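PDB 3IF2: aminotransferase from Psychrobacter arcticus 273-4, which probably transfers amino groups between amino acids and keto acids using pyridoxal 5'-phosphate, perhaps as a valine-pyruvate transaminase. Local coordinates for residues S70-S75 with T309-A314; L122-G127 with V161-Q166; G127-N132 with S142-I147; V178-E183 with I359-G364; L343-L348 with I366-W371. All coordinates share one frame; numbering follows the deposited sequence.

Contact 1: S70-S75 with T309-A314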
# COMPACT_ATOMS: atom_id res chain seq x y z
N SER A 70 22.76 -7.49 -9.84
CA SER A 70 22.47 -8.35 -8.69
C SER A 70 20.96 -8.52 -8.44
O SER A 70 20.16 -7.74 -8.94
CB SER A 70 23.14 -7.82 -7.42
OG SER A 70 22.79 -6.48 -7.19
N SER A 71 20.58 -9.55 -7.67
CA SER A 71 19.16 -9.83 -7.34
C SER A 71 18.49 -8.62 -6.69
O SER A 71 17.36 -8.28 -7.03
CB SER A 71 19.02 -11.05 -6.41
OG SER A 71 19.39 -12.24 -7.07
N ALA A 72 19.21 -7.98 -5.77
CA ALA A 72 18.78 -6.76 -5.11
C ALA A 72 18.42 -5.68 -6.15
O ALA A 72 17.34 -5.11 -6.07
CB ALA A 72 19.84 -6.26 -4.14
N ILE A 73 19.30 -5.44 -7.12
CA ILE A 73 19.02 -4.46 -8.19
C ILE A 73 17.81 -4.85 -9.06
O ILE A 73 16.96 -4.00 -9.35
CB ILE A 73 20.30 -4.18 -9.07
CG1 ILE A 73 21.33 -3.37 -8.26
CG2 ILE A 73 19.96 -3.47 -10.37
CD1 ILE A 73 20.85 -2.02 -7.63
N ILE A 74 17.71 -6.11 -9.44
CA ILE A 74 16.61 -6.58 -10.31
C ILE A 74 15.26 -6.40 -9.59
O ILE A 74 14.27 -5.95 -10.21
CB ILE A 74 16.87 -8.05 -10.81
CG1 ILE A 74 18.07 -8.07 -11.78
CG2 ILE A 74 15.65 -8.64 -11.51
CD1 ILE A 74 18.61 -9.47 -12.10
N SER A 75 15.26 -6.73 -8.30
CA SER A 75 14.10 -6.62 -7.41
C SER A 75 13.69 -5.13 -7.24
O SER A 75 12.52 -4.78 -7.38
CB SER A 75 14.45 -7.32 -6.10
OG SER A 75 13.36 -7.39 -5.24
N THR A 309 4.70 -4.09 -2.84
CA THR A 309 6.12 -3.96 -2.53
C THR A 309 6.83 -5.29 -2.72
O THR A 309 6.18 -6.34 -2.65
CB THR A 309 6.29 -3.42 -1.10
OG1 THR A 309 7.58 -2.85 -1.00
CG2 THR A 309 6.08 -4.47 -0.06
N ARG A 310 8.12 -5.27 -3.02
CA ARG A 310 8.82 -6.55 -3.22
C ARG A 310 10.11 -6.80 -2.47
O ARG A 310 10.61 -7.93 -2.53
CB ARG A 310 8.95 -6.86 -4.71
CG ARG A 310 9.77 -5.92 -5.51
CD ARG A 310 9.57 -6.15 -7.02
NE ARG A 310 9.92 -7.51 -7.44
CZ ARG A 310 10.12 -7.92 -8.70
NH1 ARG A 310 10.09 -7.09 -9.74
NH2 ARG A 310 10.41 -9.21 -8.91
N PHE A 311 10.60 -5.85 -1.68
CA PHE A 311 11.86 -6.09 -1.05
C PHE A 311 11.80 -7.09 0.10
O PHE A 311 12.80 -7.80 0.36
CB PHE A 311 12.66 -4.82 -0.72
CG PHE A 311 14.11 -5.04 -0.94
CD1 PHE A 311 14.64 -4.95 -2.24
CD2 PHE A 311 14.91 -5.53 0.08
CE1 PHE A 311 15.99 -5.26 -2.50
CE2 PHE A 311 16.27 -5.85 -0.15
CZ PHE A 311 16.81 -5.72 -1.44
N GLY A 312 10.65 -7.15 0.77
CA GLY A 312 10.41 -8.15 1.79
C GLY A 312 10.45 -9.53 1.14
O GLY A 312 11.12 -10.45 1.66
N ALA A 313 9.76 -9.66 0.01
CA ALA A 313 9.78 -10.86 -0.83
C ALA A 313 11.21 -11.26 -1.21
O ALA A 313 11.56 -12.42 -1.14
CB ALA A 313 8.94 -10.63 -2.12
N ALA A 314 12.02 -10.28 -1.60
CA ALA A 314 13.40 -10.52 -2.03
C ALA A 314 14.22 -11.16 -0.91
O ALA A 314 14.92 -12.14 -1.16
CB ALA A 314 14.04 -9.25 -2.55

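Contact 2: L122-G127 with V161-Q166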
# COMPACT_ATOMS: atom_id res chain seq x y z
N LEU A 122 -10.01 -7.47 2.07
CA LEU A 122 -10.93 -8.54 2.45
C LEU A 122 -12.21 -8.07 3.18
O LEU A 122 -13.30 -8.55 2.87
CB LEU A 122 -10.23 -9.66 3.25
CG LEU A 122 -9.12 -10.49 2.56
CD1 LEU A 122 -8.36 -11.36 3.61
CD2 LEU A 122 -9.67 -11.34 1.38
N PHE A 123 -12.09 -7.11 4.11
CA PHE A 123 -13.27 -6.65 4.84
C PHE A 123 -14.21 -5.79 3.99
O PHE A 123 -15.42 -5.82 4.19
CB PHE A 123 -12.92 -5.98 6.17
CG PHE A 123 -12.20 -6.88 7.17
CD1 PHE A 123 -12.15 -8.28 7.07
CD2 PHE A 123 -11.65 -6.30 8.30
CE1 PHE A 123 -11.49 -9.04 8.04
CE2 PHE A 123 -11.04 -7.06 9.27
CZ PHE A 123 -10.95 -8.43 9.14
N ASN A 124 -13.65 -5.04 3.04
CA ASN A 124 -14.46 -4.31 2.05
C ASN A 124 -14.93 -5.21 0.90
O ASN A 124 -15.90 -4.88 0.22
CB ASN A 124 -13.70 -3.08 1.54
CG ASN A 124 -13.72 -1.96 2.55
OD1 ASN A 124 -14.79 -1.38 2.83
ND2 ASN A 124 -12.56 -1.64 3.11
N LEU A 125 -14.24 -6.32 0.67
CA LEU A 125 -14.63 -7.30 -0.36
C LEU A 125 -15.84 -8.11 0.09
O LEU A 125 -16.69 -8.43 -0.73
CB LEU A 125 -13.46 -8.25 -0.68
CG LEU A 125 -13.59 -9.27 -1.82
CD1 LEU A 125 -13.70 -8.57 -3.17
CD2 LEU A 125 -12.39 -10.25 -1.80
N PHE A 126 -15.92 -8.42 1.39
CA PHE A 126 -16.98 -9.24 1.96
C PHE A 126 -17.86 -8.54 2.98
O PHE A 126 -18.66 -9.19 3.62
CB PHE A 126 -16.33 -10.47 2.60
CG PHE A 126 -15.67 -11.37 1.62
CD1 PHE A 126 -16.45 -12.08 0.69
CD2 PHE A 126 -14.28 -11.56 1.64
CE1 PHE A 126 -15.86 -12.94 -0.24
CE2 PHE A 126 -13.65 -12.43 0.71
CZ PHE A 126 -14.45 -13.12 -0.24
N GLY A 127 -17.73 -7.23 3.13
CA GLY A 127 -18.51 -6.47 4.10
C GLY A 127 -18.92 -5.13 3.53
O GLY A 127 -18.25 -4.59 2.64
N VAL A 161 -11.41 -0.19 8.92
CA VAL A 161 -11.05 -0.40 7.49
C VAL A 161 -12.22 -0.27 6.51
O VAL A 161 -11.98 -0.10 5.32
CB VAL A 161 -10.28 -1.72 7.23
CG1 VAL A 161 -9.02 -1.80 8.12
CG2 VAL A 161 -11.17 -2.94 7.42
N HIS A 162 -13.47 -0.36 6.97
CA HIS A 162 -14.61 -0.23 6.04
C HIS A 162 -14.67 1.16 5.40
O HIS A 162 -14.38 2.16 6.05
CB HIS A 162 -15.93 -0.64 6.67
CG HIS A 162 -16.05 -2.12 6.86
ND1 HIS A 162 -15.99 -2.72 8.11
CD2 HIS A 162 -16.17 -3.12 5.96
CE1 HIS A 162 -16.11 -4.03 7.95
NE2 HIS A 162 -16.21 -4.30 6.66
N VAL A 163 -14.97 1.20 4.11
CA VAL A 163 -15.03 2.45 3.34
C VAL A 163 -16.24 3.34 3.73
O VAL A 163 -16.11 4.56 3.73
CB VAL A 163 -14.98 2.15 1.82
CG1 VAL A 163 -15.17 3.40 1.04
CG2 VAL A 163 -13.64 1.53 1.46
N GLU A 164 -17.38 2.73 4.06
CA GLU A 164 -18.59 3.45 4.51
C GLU A 164 -19.13 2.79 5.78
O GLU A 164 -19.36 1.60 5.78
CB GLU A 164 -19.68 3.51 3.42
CG GLU A 164 -21.02 4.18 3.91
CD GLU A 164 -21.93 4.82 2.81
OE1 GLU A 164 -21.59 4.78 1.61
OE2 GLU A 164 -22.99 5.39 3.16
N GLY A 165 -19.34 3.56 6.84
CA GLY A 165 -19.86 3.05 8.10
C GLY A 165 -18.89 2.10 8.79
O GLY A 165 -17.67 2.25 8.68
N GLN A 166 -19.46 1.12 9.49
CA GLN A 166 -18.70 0.07 10.20
C GLN A 166 -19.57 -1.19 10.19
O GLN A 166 -20.71 -1.15 10.59
CB GLN A 166 -18.39 0.49 11.63
CG GLN A 166 -17.34 -0.39 12.30
CD GLN A 166 -17.19 -0.10 13.77
OE1 GLN A 166 -18.17 -0.08 14.52
NE2 GLN A 166 -15.94 0.10 14.20

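Contact 3: G127-N132 with S142-I147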
# COMPACT_ATOMS: atom_id res chain seq x y z
N GLY A 127 -17.73 -7.23 3.13
CA GLY A 127 -18.51 -6.47 4.10
C GLY A 127 -18.92 -5.13 3.53
O GLY A 127 -18.25 -4.59 2.64
N GLY A 128 -20.01 -4.58 4.09
CA GLY A 128 -20.61 -3.33 3.63
C GLY A 128 -21.81 -3.63 2.75
O GLY A 128 -22.41 -4.70 2.88
N ALA A 129 -22.14 -2.71 1.85
CA ALA A 129 -23.34 -2.84 1.02
C ALA A 129 -23.22 -3.94 -0.05
O ALA A 129 -22.23 -3.99 -0.79
CB ALA A 129 -23.66 -1.51 0.35
N PHE A 130 -24.23 -4.83 -0.07
CA PHE A 130 -24.39 -5.91 -1.06
C PHE A 130 -25.70 -5.72 -1.85
O PHE A 130 -26.66 -5.12 -1.34
CB PHE A 130 -24.53 -7.29 -0.38
CG PHE A 130 -23.22 -7.95 -0.01
CD1 PHE A 130 -22.42 -7.41 0.98
CD2 PHE A 130 -22.87 -9.18 -0.57
CE1 PHE A 130 -21.23 -8.05 1.37
CE2 PHE A 130 -21.69 -9.84 -0.19
CZ PHE A 130 -20.87 -9.27 0.78
N VAL A 131 -25.73 -6.28 -3.06
CA VAL A 131 -26.93 -6.29 -3.89
C VAL A 131 -27.87 -7.29 -3.18
O VAL A 131 -27.44 -8.39 -2.80
CB VAL A 131 -26.67 -6.66 -5.39
CG1 VAL A 131 -27.98 -6.62 -6.19
CG2 VAL A 131 -25.67 -5.69 -6.01
N ASN A 132 -29.12 -6.87 -2.97
CA ASN A 132 -30.16 -7.65 -2.26
C ASN A 132 -30.72 -8.75 -3.18
O ASN A 132 -30.66 -8.63 -4.41
CB ASN A 132 -31.25 -6.67 -1.78
CG ASN A 132 -32.32 -7.29 -0.86
OD1 ASN A 132 -32.18 -8.42 -0.36
ND2 ASN A 132 -33.39 -6.54 -0.63
N SER A 142 -30.86 -2.98 -1.76
CA SER A 142 -29.50 -3.39 -1.32
C SER A 142 -29.51 -3.70 0.21
O SER A 142 -30.44 -3.31 0.92
CB SER A 142 -28.46 -2.31 -1.66
OG SER A 142 -28.69 -1.12 -0.93
N VAL A 143 -28.48 -4.39 0.71
CA VAL A 143 -28.44 -4.80 2.12
C VAL A 143 -27.01 -4.81 2.67
O VAL A 143 -26.11 -5.26 1.99
CB VAL A 143 -29.09 -6.22 2.30
CG1 VAL A 143 -28.45 -7.25 1.38
CG2 VAL A 143 -29.04 -6.69 3.76
N ASP A 144 -26.82 -4.30 3.89
CA ASP A 144 -25.51 -4.30 4.55
C ASP A 144 -25.19 -5.67 5.15
O ASP A 144 -26.06 -6.33 5.71
CB ASP A 144 -25.43 -3.25 5.69
CG ASP A 144 -25.21 -1.83 5.18
OD1 ASP A 144 -24.95 -1.62 3.97
OD2 ASP A 144 -25.26 -0.92 6.03
N LYS A 145 -23.94 -6.10 4.98
CA LYS A 145 -23.45 -7.34 5.59
C LYS A 145 -22.22 -7.03 6.43
O LYS A 145 -21.48 -6.09 6.15
CB LYS A 145 -23.15 -8.42 4.56
CG LYS A 145 -24.33 -8.80 3.71
CD LYS A 145 -24.15 -10.16 3.06
CE LYS A 145 -25.33 -10.45 2.15
NZ LYS A 145 -25.35 -11.84 1.66
N SER A 146 -22.00 -7.85 7.46
CA SER A 146 -20.90 -7.68 8.40
C SER A 146 -19.91 -8.82 8.38
O SER A 146 -20.23 -9.92 7.92
CB SER A 146 -21.49 -7.56 9.82
OG SER A 146 -22.12 -6.32 9.96
N ILE A 147 -18.70 -8.53 8.88
CA ILE A 147 -17.64 -9.52 9.07
C ILE A 147 -17.88 -10.02 10.50
O ILE A 147 -17.87 -9.23 11.44
CB ILE A 147 -16.23 -8.89 8.94
CG1 ILE A 147 -16.06 -8.16 7.59
CG2 ILE A 147 -15.16 -9.94 9.12
CD1 ILE A 147 -16.31 -9.00 6.32

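Contact 4: V178-E183 with I359-G364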
# COMPACT_ATOMS: atom_id res chain seq x y z
N VAL A 178 -8.23 -21.00 34.16
CA VAL A 178 -7.27 -22.02 33.80
C VAL A 178 -6.01 -21.82 34.64
O VAL A 178 -5.91 -20.85 35.40
CB VAL A 178 -6.92 -21.94 32.28
CG1 VAL A 178 -8.18 -22.10 31.45
CG2 VAL A 178 -6.20 -20.63 31.92
N THR A 179 -5.07 -22.74 34.48
CA THR A 179 -3.80 -22.69 35.19
C THR A 179 -2.66 -22.43 34.17
O THR A 179 -2.84 -22.63 32.96
CB THR A 179 -3.63 -23.99 36.00
OG1 THR A 179 -2.67 -23.77 37.03
CG2 THR A 179 -3.24 -25.21 35.11
N HIS A 180 -1.53 -21.91 34.65
CA HIS A 180 -0.33 -21.71 33.79
C HIS A 180 0.94 -21.89 34.62
O HIS A 180 1.15 -21.16 35.59
CB HIS A 180 -0.35 -20.34 33.09
CG HIS A 180 0.75 -20.15 32.07
ND1 HIS A 180 0.75 -20.80 30.85
CD2 HIS A 180 1.87 -19.39 32.09
CE1 HIS A 180 1.82 -20.44 30.16
NE2 HIS A 180 2.52 -19.59 30.89
N ASP A 181 1.77 -22.88 34.24
CA ASP A 181 3.05 -23.20 34.91
C ASP A 181 2.85 -23.45 36.42
O ASP A 181 3.49 -22.83 37.26
CB ASP A 181 4.09 -22.09 34.63
CG ASP A 181 4.37 -21.91 33.13
OD1 ASP A 181 3.80 -22.65 32.31
OD2 ASP A 181 5.15 -21.01 32.76
N GLY A 182 1.92 -24.37 36.71
CA GLY A 182 1.55 -24.74 38.08
C GLY A 182 0.93 -23.64 38.94
O GLY A 182 0.93 -23.75 40.17
N GLU A 183 0.39 -22.60 38.31
CA GLU A 183 -0.18 -21.46 39.03
C GLU A 183 -1.54 -21.01 38.53
O GLU A 183 -1.90 -21.16 37.35
CB GLU A 183 0.77 -20.27 38.97
CG GLU A 183 2.03 -20.45 39.75
CD GLU A 183 2.84 -19.17 39.83
OE1 GLU A 183 3.10 -18.56 38.75
OE2 GLU A 183 3.19 -18.77 40.96
N ILE A 359 -4.39 -12.83 34.56
CA ILE A 359 -3.57 -12.72 33.35
C ILE A 359 -4.12 -13.75 32.37
O ILE A 359 -4.40 -14.86 32.76
CB ILE A 359 -2.09 -13.02 33.68
CG1 ILE A 359 -1.54 -11.96 34.66
CG2 ILE A 359 -1.22 -13.04 32.40
CD1 ILE A 359 -0.12 -12.22 35.13
N HIS A 360 -4.31 -13.38 31.10
CA HIS A 360 -4.80 -14.35 30.13
C HIS A 360 -3.67 -15.34 29.90
O HIS A 360 -2.50 -14.93 29.89
CB HIS A 360 -5.21 -13.68 28.82
CG HIS A 360 -5.96 -14.58 27.88
ND1 HIS A 360 -5.36 -15.58 27.17
CD2 HIS A 360 -7.27 -14.60 27.53
CE1 HIS A 360 -6.26 -16.20 26.42
NE2 HIS A 360 -7.42 -15.62 26.62
N LYS A 361 -4.00 -16.64 29.78
CA LYS A 361 -2.99 -17.66 29.53
C LYS A 361 -2.26 -17.26 28.24
O LYS A 361 -2.91 -17.15 27.20
CB LYS A 361 -3.56 -19.11 29.47
CG LYS A 361 -2.61 -20.14 28.78
CD LYS A 361 -2.91 -21.66 28.93
CE LYS A 361 -1.79 -22.34 29.71
NZ LYS A 361 -1.87 -23.83 29.80
N PRO A 362 -0.92 -17.02 28.30
CA PRO A 362 -0.18 -16.58 27.12
C PRO A 362 0.11 -17.73 26.19
O PRO A 362 1.12 -18.38 26.33
CB PRO A 362 1.10 -15.98 27.72
CG PRO A 362 1.33 -16.79 28.96
CD PRO A 362 -0.01 -17.29 29.44
N GLU A 363 -0.81 -18.01 25.28
CA GLU A 363 -0.66 -19.11 24.30
C GLU A 363 0.02 -18.68 22.99
O GLU A 363 0.21 -19.53 22.11
CB GLU A 363 -2.04 -19.71 23.96
CG GLU A 363 -2.84 -20.15 25.15
CD GLU A 363 -4.12 -20.87 24.78
OE1 GLU A 363 -5.05 -20.25 24.21
OE2 GLU A 363 -4.20 -22.07 25.08
N GLY A 364 0.35 -17.39 22.85
CA GLY A 364 0.97 -16.87 21.66
C GLY A 364 1.00 -15.36 21.51
O GLY A 364 0.55 -14.63 22.41

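Contact 5: L343-L348 with I366-W371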
# COMPACT_ATOMS: atom_id res chain seq x y z
N LEU A 343 9.15 -14.04 32.13
CA LEU A 343 9.76 -12.96 32.91
C LEU A 343 8.71 -11.93 33.32
O LEU A 343 8.69 -11.51 34.47
CB LEU A 343 10.84 -12.27 32.07
CG LEU A 343 11.59 -11.05 32.59
CD1 LEU A 343 12.37 -11.39 33.92
CD2 LEU A 343 12.51 -10.53 31.46
N ALA A 344 7.86 -11.53 32.37
CA ALA A 344 6.79 -10.56 32.63
C ALA A 344 5.79 -11.07 33.67
O ALA A 344 5.44 -10.33 34.59
CB ALA A 344 6.07 -10.17 31.31
N VAL A 345 5.36 -12.34 33.56
CA VAL A 345 4.43 -12.96 34.54
C VAL A 345 5.02 -12.97 35.96
O VAL A 345 4.31 -12.65 36.92
CB VAL A 345 4.01 -14.42 34.14
CG1 VAL A 345 3.20 -15.11 35.26
CG2 VAL A 345 3.24 -14.44 32.83
N LYS A 346 6.31 -13.36 36.06
CA LYS A 346 7.08 -13.38 37.32
C LYS A 346 6.95 -12.00 37.97
O LYS A 346 6.46 -11.89 39.11
CB LYS A 346 8.57 -13.71 37.02
CG LYS A 346 9.65 -13.76 38.13
CD LYS A 346 9.96 -15.17 38.65
CE LYS A 346 11.43 -15.34 39.11
NZ LYS A 346 11.88 -14.31 40.10
N LEU A 347 7.34 -10.97 37.21
CA LEU A 347 7.32 -9.58 37.67
C LEU A 347 5.92 -9.08 38.05
O LEU A 347 5.79 -8.40 39.07
CB LEU A 347 7.96 -8.64 36.64
CG LEU A 347 9.44 -8.83 36.29
CD1 LEU A 347 9.76 -7.90 35.10
CD2 LEU A 347 10.39 -8.63 37.46
N LEU A 348 4.90 -9.44 37.28
CA LEU A 348 3.51 -9.05 37.57
C LEU A 348 3.03 -9.70 38.87
O LEU A 348 2.38 -9.03 39.68
CB LEU A 348 2.53 -9.36 36.40
CG LEU A 348 2.65 -8.48 35.16
CD1 LEU A 348 1.85 -9.05 34.03
CD2 LEU A 348 2.19 -7.06 35.43
N ILE A 366 2.78 -11.51 21.08
CA ILE A 366 3.84 -10.79 21.79
C ILE A 366 3.34 -9.85 22.88
O ILE A 366 4.00 -8.85 23.20
CB ILE A 366 4.71 -10.03 20.72
CG1 ILE A 366 3.93 -8.91 20.00
CG2 ILE A 366 5.24 -11.04 19.67
CD1 ILE A 366 4.77 -8.06 19.02
N PHE A 367 2.19 -10.18 23.46
CA PHE A 367 1.52 -9.36 24.48
C PHE A 367 1.03 -10.17 25.66
O PHE A 367 0.75 -11.35 25.51
CB PHE A 367 0.25 -8.71 23.90
CG PHE A 367 0.44 -8.05 22.58
CD1 PHE A 367 1.04 -6.79 22.49
CD2 PHE A 367 0.02 -8.67 21.40
CE1 PHE A 367 1.23 -6.16 21.24
CE2 PHE A 367 0.20 -8.05 20.15
CZ PHE A 367 0.80 -6.79 20.07
N LEU A 368 0.95 -9.51 26.81
CA LEU A 368 0.21 -10.04 27.98
C LEU A 368 -1.08 -9.18 28.13
O LEU A 368 -1.05 -7.93 28.00
CB LEU A 368 1.06 -10.09 29.27
CG LEU A 368 2.11 -11.22 29.36
CD1 LEU A 368 2.97 -11.03 30.58
CD2 LEU A 368 1.49 -12.59 29.38
N TRP A 369 -2.20 -9.85 28.38
CA TRP A 369 -3.52 -9.23 28.55
C TRP A 369 -3.88 -9.38 30.02
O TRP A 369 -4.12 -10.49 30.48
CB TRP A 369 -4.50 -9.94 27.64
CG TRP A 369 -5.91 -9.45 27.60
CD1 TRP A 369 -7.02 -10.09 28.09
CD2 TRP A 369 -6.39 -8.25 27.01
NE1 TRP A 369 -8.13 -9.36 27.84
CE2 TRP A 369 -7.78 -8.21 27.19
CE3 TRP A 369 -5.76 -7.17 26.35
CZ2 TRP A 369 -8.57 -7.16 26.72
CZ3 TRP A 369 -6.56 -6.11 25.90
CH2 TRP A 369 -7.95 -6.12 26.09
N LEU A 370 -3.88 -8.24 30.73
CA LEU A 370 -4.09 -8.17 32.18
C LEU A 370 -5.51 -7.73 32.48
O LEU A 370 -5.97 -6.75 31.90
CB LEU A 370 -3.11 -7.16 32.82
CG LEU A 370 -1.63 -7.56 33.02
CD1 LEU A 370 -1.04 -8.27 31.84
CD2 LEU A 370 -0.79 -6.33 33.36
N TRP A 371 -6.19 -8.47 33.38
CA TRP A 371 -7.58 -8.18 33.83
C TRP A 371 -7.60 -7.86 35.34
O TRP A 371 -7.35 -8.73 36.16
CB TRP A 371 -8.49 -9.37 33.49
CG TRP A 371 -9.92 -9.31 34.00
CD1 TRP A 371 -10.68 -8.19 34.24
CD2 TRP A 371 -10.80 -10.42 34.21
NE1 TRP A 371 -11.94 -8.53 34.66
CE2 TRP A 371 -12.05 -9.90 34.64
CE3 TRP A 371 -10.65 -11.81 34.09
CZ2 TRP A 371 -13.15 -10.72 34.95
CZ3 TRP A 371 -11.75 -12.64 34.41
CH2 TRP A 371 -12.98 -12.09 34.84

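Contact 1: S70-S75 with T309-A314
Ser75 turns OG anti to its backbone N (chi1 -173°), which brings OG to Ala314 CB at 3.3 Å, while Arg310 sets CG between its own backbone N and carbonyl carbon (chi1 64°), 3.9 Å from Ser75 OG. The methylenes of the arginine stay close to the backbone: Arg310 CG and CD lie against Ser75 O, with CD 3.3 Å from that oxygen. The guanidinium has Ser75 CA over one face, offset toward the rim. Phe311 fills the other half of the contact. Its CZ stands 4.1 Å from Ala72 CB, and its CE1 is 3.8 Å from Ala72 O, which lies at the ring edge, in plane. Over the centre of one face sits Ala314 CB, from the next turn of the same helix. The ring also meets Phe311 of the second subunit with the two planes nearly parallel, so the start of helix 311-321 lies at the dimer interface. Arg310 has its strong polar partners elsewhere: NH2 forms a salt bridge with Asp85 and NH1 bonds to Asn78 O. Its side chain is about 6 Å from that of Tyr79, a pyridoxal phosphate-binding residue whose ligand is not the one bound to this chain in the model. No hydrogen bond joins the helix starts at 70-75 and 309-314; serine and carbonyl oxygens rest against methyl, methylene and ring carbons, and the charge of Arg310 is answered by Asp85 beside the contact.

Contact 2: L122-G127 with V161-Q166
Asn124 bridges the loop with both ends of its amide. ND2 gives a hydrogen bond to Val161 O (2.8 Å, N-H...O angle 156°); the acceptor lies in the amide plane, whereas the donor stands above the Val161 carbonyl plane. ND2 also bonds to Phe120 O, one turn back in its own helix. OD1 accepts from Val163 N at 2.9 Å, on a lone pair and fairly straight at 157°. The amide therefore grips the backbone on both sides of His162 and its orientation is fixed. The imidazole comes edge-on to the helix end, where His162 NE2 makes a weak, strongly bent bond (123°) to Phe123 O at 3.0 Å. Gly127 CA is close to this nitrogen, and a CB there would clash with it. The apolar pair is Phe123 and Val161, with Val161 CG2 3.5 Å from Phe123 CD2 at the ring edge. Separately, the Val163 CG2 methyl lies against the amide oxygen, 3.4 Å from Asn124 OD1. Beyond the loop, His162 O accepts from Lys10 NZ, and Asn124 O from Ser5 OG of the second subunit. An asparagine amide thus fastens a loop to the C-terminal turn of helix 115-125, whose opposite end carries the cofactor-binding Ser115 and Gln116 of the aminotransferase large domain.

Contact 3: G127-N132 with S142-I147
Strands 128-131 and 142-147 run antiparallel but strongly twisted, their axes at 131°, with two backbone bonds in each of the hydrogen-bonded pairs Gly128-Lys145 (Gly128 N to Lys145 O 2.9 Å) and Phe130-Val143 (Phe130 N to Val143 O 2.8 Å), alternating with the non-hydrogen-bonded pairs Ala129-Asp144 and Val131-Ser142. Phe130 and Lys145 share a face of the hairpin and dominate it. Phe130 has CG anti to its carbonyl carbon (chi1 -83°), which carries CG to the lysine's side. One ring face meets the lysine chain, which runs extended beyond CG and crosses the phenylalanine side chain at about a right angle. Lys145 CD sits over the centre, 3.7 Å from the Phe130 centroid, a CH-pi contact; NZ, 4.8 Å from that centroid, adds an off-centre cation-pi contact and a weak bond to Gly205 O. An alanine in place of Phe130 would probably cost the lysine chain its CH-pi and cation-pi partner, its end then being held mainly by the weak bond to Gly205 O. The neighbouring Val143 CG1 lies 4.3 Å from Phe130 CB. On the other face Asp144 OD1 approaches Ala129 CA at 3.6 Å. Phe4 of the second subunit packs on Phe130, and Ala129 bonds through its backbone to that subunit. The arrangement is a two-stranded beta hairpin at the margin of the large-domain sheet, reaching to the dimer partner.

Contact 4: V178-E183 with I359-G364
His180 packs flat against Pro362, and this is the tight part of the contact. Pro362 CD stands over the centre of the imidazole, 3.6 Å from the centroid and 7° off the normal, a CH-pi contact; Pro362 CG lies 3.6 Å from His180 NE2. The opposite face has Asp181 OD1 over its centre, so the ring is sandwiched between a proline and a carboxylate oxygen. Chi1 of -172°, anti to the backbone N, carries His180 CG toward Pro362, which centres an inverse gamma turn just after strand 357-360. Lys361 crosses the histidine at about a right angle, its CE at the ring edge, in plane, 3.2 Å from His180 ND1. The solvent side is looser. Val178 CG2 touches Lys361 CB at 3.9 Å, Lys361 NZ is 3.5 Å from Thr179 O without a hydrogen bond, and Thr179 is exposed. Around the turn of the hairpin, Glu183 O takes both Thr179 OG1 and His180 N. Strand 183-190 lies between strands 174-180 and 357-360 in the small-domain sheet. With Lys361 NZ 4.1 Å from His180 ND1, the ammonium would tend to disfavour a charged imidazole, whereas Asp181 would tend to favour one.

Contact 5: L343-L348 with I366-W371
Leu368 drives CD1 against the helix, overlapping Ala344 CB at 3.3 Å, a tight meeting of two methyls. This is the helix-on-sheet layer of the small domain of a fold-type I aminotransferase: helix 324-351 lies over strand 367-372 at 29° between the N-to-C directions, with an axis separation of 10.3 Å for the segments in contact. Alternation along the strand sends Leu368 and Leu370 toward the helix, while Trp369 between them turns to the other face of the sheet, where NE1 bonds to Tyr189 OH. Leu368 has CG anti to its carbonyl carbon (chi1 -76°), which directs CG at the helix. Its CD1 also sits 4.1 Å from Val345 CG2, the two side chains crossing at about a right angle, and 4.1 Å from Leu348 CD1. One helical turn beyond Ala344, Leu348 takes over and meets Leu370 tip to tip. The interlock uses both branches: Leu348 CD1 lies 3.7 Å from Leu370 CD1, and Leu348 CD2 is at the same distance from Leu370 CD2. An alanine in place of Leu370 would probably open a gap under the tip of Leu348 and allow that side chain to turn. Helix 423-441 borders this layer through Ile430, which touches Leu348, and strand 357-360 adds Leu357 to both Leu348 and Leu370. No hydrogen bond crosses the two segments; the helix backbone atom nearest the Leu368 methyl is Val345 N, 4.0 Å from Leu368 CD1.

In the fold
Contacts 2 and 5 are buried, contacts 1 and 3 partly so, and contact 4 lies at the surface. Contacts 2 and 3 share Gly127 and touch through Ile147, joining helix 115-125, a loop and a hairpin of the large domain; amide and backbone bonds dominate there. Contacts 4 and 5 meet in the other sheet, where neighbouring strands 357-360 and 367-372 are linked by a probable His360-Trp369 hydrogen bond; contact 5 is purely aliphatic, contact 4 mixes proline, imidazole and lysine. Contact 1, about 41 Å centre to centre from contact 4, joins helix starts by oxygen-to-carbon and ring contacts beside the dimer interface. Contacts 1, 2 and 3 touch the second subunit; 4 and 5 do not.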